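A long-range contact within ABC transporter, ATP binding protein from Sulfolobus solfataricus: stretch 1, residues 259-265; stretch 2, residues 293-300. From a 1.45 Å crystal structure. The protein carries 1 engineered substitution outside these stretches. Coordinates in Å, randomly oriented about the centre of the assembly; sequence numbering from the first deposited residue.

Stretch 1 259-265: GSLRFPV
Stretch 2, residues 293-300: WILVGKGK

Residues 261-263 and 294-300 form two strands running nearly antiparallel, their N-to-C directions 157° apart and their axes approaching to 4.7 Å. They meet at a single β-bridge pairing Leu-261 with Gly-297, whose CA atoms lie 4.5 Å apart; the spacing widens to 5.2 Å between the CA atoms of Arg-262 and Val-296 and to 5.7 Å between those of Ser-260 and Lys-298. Summed over both sides, 364 Å² is buried between the stretches.

Val-296 contributes the largest share of this surface, 100 Å². At phi/psi -115/-8 its backbone departs from extended geometry, and its carbonyl accepts a hydrogen bond from Arg-262 (N to Val-296 O, 2.8 Å, 160° at the hydrogen) and a CA-H...O contact from Leu-261 (CA to Val-296 O, 3.2 Å). Its side chain, in the m rotamer, points toward the first stretch, where CB lies over one face of the Phe-263 ring (chi1 -68°, chi2 83°) and CG1 is 4.1 Å from Phe-263 CD2. Leu-261, m,t, extends the apolar patch, its CD2 4.2 Å from Val-296 CG2. Farther along, Pro-264 CG packs 3.7 Å from CD1 of Ile-294 (p,t).

Gly-297 follows at phi/psi 143/-163, a conformation suited to glycine; an ideal CB there would fall 2.1 Å from Ser-260 O. Without one, Gly-297 CA approaches Ser-260 O to 3.4 Å in a CA-H...O contact.

Ser-260 and Lys-298 close the other end. Ser-260, at phi/psi -83/7 with chi1 56° (p), donates from OG to Lys-298 O at 2.6 Å, whereas the return bond from Lys-298 N to Ser-260 O is weak at 3.4 Å. A water bridges the same two atoms, donating to Ser-260 O (2.6 Å from the water O) and accepting from Lys-298 N (3.2 Å from the same O). The CA-to-CB bond of Lys-298 points sideways, its chain (m,t,p,t) runs outward, and the residue still has 49 Å² covered.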

ATOM      1  N   GLY A 259      13.611  30.264  -5.517  1.00  8.86           N
ATOM      2  CA  GLY A 259      14.139  30.840  -6.732  1.00  9.27           C
ATOM      3  C   GLY A 259      13.079  31.700  -7.390  1.00  9.32           C
ATOM      4  O   GLY A 259      12.489  32.583  -6.764  1.00  9.02           O
ATOM      5  N   SER A 260      12.820  31.428  -8.655  1.00  6.89           N
ATOM      6  CA  SER A 260      11.838  32.188  -9.420  1.00  6.99           C
ATOM      7  C   SER A 260      10.389  31.714  -9.216  1.00  8.67           C
ATOM      8  O   SER A 260       9.488  32.152  -9.930  1.00 13.79           O
ATOM      9  CB  SER A 260      12.191  32.111 -10.897  1.00  6.50           C
ATOM     10  OG  SER A 260      12.281  30.764 -11.314  1.00  7.87           O
ATOM     11  N   LEU A 261      10.162  30.789  -8.294  1.00  5.34           N
ATOM     12  CA  LEU A 261       8.808  30.397  -7.975  1.00  4.96           C
ATOM     13  C   LEU A 261       8.394  30.963  -6.627  1.00  5.85           C
ATOM     14  O   LEU A 261       9.217  31.133  -5.716  1.00  7.40           O
ATOM     15  CB  LEU A 261       8.686  28.877  -7.930  1.00  7.06           C
ATOM     16  CG  LEU A 261       9.008  28.115  -9.207  1.00  6.66           C
ATOM     17  CD1 LEU A 261       8.698  26.638  -8.980  1.00  9.17           C
ATOM     18  CD2 LEU A 261       8.224  28.643 -10.386  1.00  8.87           C
ATOM     19  N   ARG A 262       7.102  31.250  -6.508  1.00  6.66           N
ATOM     20  CA  ARG A 262       6.515  31.733  -5.271  1.00  5.06           C
ATOM     21  C   ARG A 262       5.129  31.115  -5.102  1.00  5.84           C
ATOM     22  O   ARG A 262       4.233  31.365  -5.921  1.00  7.71           O
ATOM     23  CB  ARG A 262       6.431  33.254  -5.251  1.00  9.29           C
ATOM     24  CG  ARG A 262       6.180  33.809  -3.858  1.00  9.80           C
ATOM     25  CD  ARG A 262       6.426  35.303  -3.759  1.00 11.73           C
ATOM     26  NE  ARG A 262       5.566  36.032  -4.681  1.00 12.51           N
ATOM     27  CZ  ARG A 262       5.762  37.280  -5.048  1.00  9.55           C
ATOM     28  NH1 ARG A 262       6.804  37.961  -4.581  1.00 13.55           N
ATOM     29  NH2 ARG A 262       4.914  37.853  -5.889  1.00 10.06           N
ATOM     30  N   PHE A 263       4.958  30.320  -4.043  1.00  6.22           N
ATOM     31  CA  PHE A 263       3.708  29.617  -3.757  1.00  7.97           C
ATOM     32  C   PHE A 263       2.929  30.400  -2.727  1.00  5.60           C
ATOM     33  O   PHE A 263       3.477  30.769  -1.701  1.00  7.88           O
ATOM     34  CB  PHE A 263       4.008  28.217  -3.220  1.00  7.42           C
ATOM     35  CG  PHE A 263       4.615  27.317  -4.237  1.00  9.04           C
ATOM     36  CD1 PHE A 263       5.975  27.353  -4.483  1.00  8.49           C
ATOM     37  CD2 PHE A 263       3.827  26.447  -4.966  1.00  8.41           C
ATOM     38  CE1 PHE A 263       6.532  26.521  -5.447  1.00 12.64           C
ATOM     39  CE2 PHE A 263       4.391  25.611  -5.919  1.00 14.25           C
ATOM     40  CZ  PHE A 263       5.748  25.667  -6.155  1.00  8.54           C
ATOM     41  N   PRO A 264       1.658  30.671  -3.017  1.00  5.44           N
ATOM     42  CA  PRO A 264       0.823  31.521  -2.149  1.00  6.88           C
ATOM     43  C   PRO A 264       0.260  30.832  -0.919  1.00  5.74           C
ATOM     44  O   PRO A 264      -0.957  30.719  -0.709  1.00  8.25           O
ATOM     45  CB  PRO A 264      -0.297  31.962  -3.094  1.00  5.95           C
ATOM     46  CG  PRO A 264      -0.413  30.877  -4.043  1.00  7.49           C
ATOM     47  CD  PRO A 264       0.957  30.291  -4.252  1.00  6.87           C
ATOM     48  N   VAL A 265       1.178  30.374  -0.080  1.00  6.09           N
ATOM     49  CA  VAL A 265       0.846  29.694   1.165  1.00  7.88           C
ATOM     50  C   VAL A 265       1.861  30.120   2.207  1.00  8.62           C
ATOM     51  O   VAL A 265       2.873  30.706   1.883  1.00  8.45           O
ATOM     52  CB  VAL A 265       0.858  28.149   1.014  1.00  9.26           C
ATOM     53  CG1 VAL A 265      -0.268  27.698   0.086  1.00  9.36           C
ATOM     54  CG2 VAL A 265       2.215  27.655   0.530  1.00  6.35           C
ATOM     55  N   TRP A 293      -6.128  27.168 -12.892  1.00  6.85           N
ATOM     56  CA  TRP A 293      -4.706  27.051 -12.621  1.00  6.43           C
ATOM     57  C   TRP A 293      -4.167  28.410 -12.169  1.00  7.42           C
ATOM     58  O   TRP A 293      -4.646  29.446 -12.635  1.00  9.88           O
ATOM     59  CB  TRP A 293      -3.957  26.688 -13.889  1.00  6.68           C
ATOM     60  CG  TRP A 293      -4.184  25.282 -14.401  1.00  4.54           C
ATOM     61  CD1 TRP A 293      -5.050  24.895 -15.384  1.00  8.64           C
ATOM     62  CD2 TRP A 293      -3.514  24.092 -13.969  1.00  5.36           C
ATOM     63  NE1 TRP A 293      -4.970  23.537 -15.577  1.00  7.81           N
ATOM     64  CE2 TRP A 293      -4.026  23.023 -14.726  1.00  5.66           C
ATOM     65  CE3 TRP A 293      -2.525  23.821 -13.018  1.00  4.95           C
ATOM     66  CZ2 TRP A 293      -3.581  21.708 -14.556  1.00  6.48           C
ATOM     67  CZ3 TRP A 293      -2.105  22.524 -12.843  1.00  5.05           C
ATOM     68  CH2 TRP A 293      -2.632  21.492 -13.598  1.00  5.12           C
ATOM     69  N   ILE A 294      -3.177  28.409 -11.284  1.00  5.99           N
ATOM     70  CA  ILE A 294      -2.532  29.666 -10.885  1.00  7.19           C
ATOM     71  C   ILE A 294      -1.046  29.642 -11.209  1.00  5.17           C
ATOM     72  O   ILE A 294      -0.342  28.624 -11.030  1.00  5.06           O
ATOM     73  CB  ILE A 294      -2.704  30.007  -9.382  1.00  7.61           C
ATOM     74  CG1 ILE A 294      -2.097  28.922  -8.489  1.00  6.19           C
ATOM     75  CG2 ILE A 294      -4.159  30.311  -9.062  1.00  6.00           C
ATOM     76  CD1 ILE A 294      -1.775  29.412  -7.100  1.00  8.23           C
ATOM     77  N   LEU A 295      -0.556  30.790 -11.644  1.00  4.43           N
ATOM     78  CA  LEU A 295       0.853  30.989 -11.918  1.00  4.11           C
ATOM     79  C   LEU A 295       1.670  31.068 -10.645  1.00  6.26           C
ATOM     80  O   LEU A 295       1.298  31.802  -9.719  1.00  8.04           O
ATOM     81  CB  LEU A 295       1.028  32.328 -12.626  1.00  6.53           C
ATOM     82  CG  LEU A 295       1.083  32.358 -14.142  1.00 12.18           C
ATOM     83  CD1 LEU A 295       1.148  33.810 -14.596  1.00 12.91           C
ATOM     84  CD2 LEU A 295       2.294  31.597 -14.657  1.00 10.41           C
ATOM     85  N   VAL A 296       2.760  30.310 -10.581  1.00  3.75           N
ATOM     86  CA  VAL A 296       3.678  30.429  -9.459  1.00  5.80           C
ATOM     87  C   VAL A 296       5.069  30.941  -9.880  1.00  5.43           C
ATOM     88  O   VAL A 296       5.897  31.253  -9.039  1.00  7.15           O
ATOM     89  CB  VAL A 296       3.776  29.134  -8.617  1.00  7.31           C
ATOM     90  CG1 VAL A 296       2.453  28.868  -7.917  1.00  9.20           C
ATOM     91  CG2 VAL A 296       4.223  27.931  -9.446  1.00  7.66           C
ATOM     92  N   GLY A 297       5.321  31.056 -11.181  1.00  4.22           N
ATOM     93  CA  GLY A 297       6.560  31.653 -11.633  1.00  7.17           C
ATOM     94  C   GLY A 297       7.165  31.025 -12.861  1.00  6.68           C
ATOM     95  O   GLY A 297       6.487  30.330 -13.607  1.00  9.37           O
ATOM     96  N   LYS A 298       8.440  31.312 -13.077  1.00  9.43           N
ATOM     97  CA  LYS A 298       9.185  30.821 -14.227  1.00  6.81           C
ATOM     98  C   LYS A 298      10.072  29.646 -13.835  1.00  7.95           C
ATOM     99  O   LYS A 298      10.518  29.524 -12.697  1.00  8.61           O
ATOM    100  CB  LYS A 298      10.102  31.929 -14.763  1.00 12.84           C
ATOM    101  CG  LYS A 298       9.413  33.201 -15.186  1.00 17.07           C
ATOM    102  CD  LYS A 298      10.393  34.362 -15.238  1.00 13.86           C
ATOM    103  CE  LYS A 298      11.526  34.137 -16.209  1.00 19.75           C
ATOM    104  NZ  LYS A 298      12.382  35.369 -16.327  1.00 22.74           N
ATOM    105  N   GLY A 299      10.372  28.814 -14.815  1.00  6.31           N
ATOM    106  CA  GLY A 299      11.286  27.712 -14.606  1.00  7.50           C
ATOM    107  C   GLY A 299      12.018  27.405 -15.889  1.00  5.97           C
ATOM    108  O   GLY A 299      11.783  28.022 -16.914  1.00  6.95           O
ATOM    109  N   LYS A 300      12.899  26.418 -15.821  1.00  6.04           N
ATOM    110  CA  LYS A 300      13.670  26.004 -16.968  1.00  5.81           C
ATOM    111  C   LYS A 300      13.694  24.487 -17.006  1.00  6.51           C
ATOM    112  O   LYS A 300      13.929  23.820 -15.993  1.00  5.79           O
ATOM    113  CB  LYS A 300      15.081  26.579 -16.865  1.00  9.52           C
ATOM    114  CG  LYS A 300      16.028  26.163 -17.970  1.00 12.37           C
ATOM    115  CD  LYS A 300      17.357  26.940 -17.871  1.00 19.03           C
ATOM    116  CE  LYS A 300      18.456  26.306 -18.713  1.00 37.54           C
ATOM    117  NZ  LYS A 300      19.726  27.083 -18.655  0.50 46.47           N
TER
HETATM  118  O   HOH W   1       8.946  34.060 -11.619  1.00 17.52           O
HETATM  119  O   HOH W   2       1.610  32.488  -6.993  1.00 20.98           O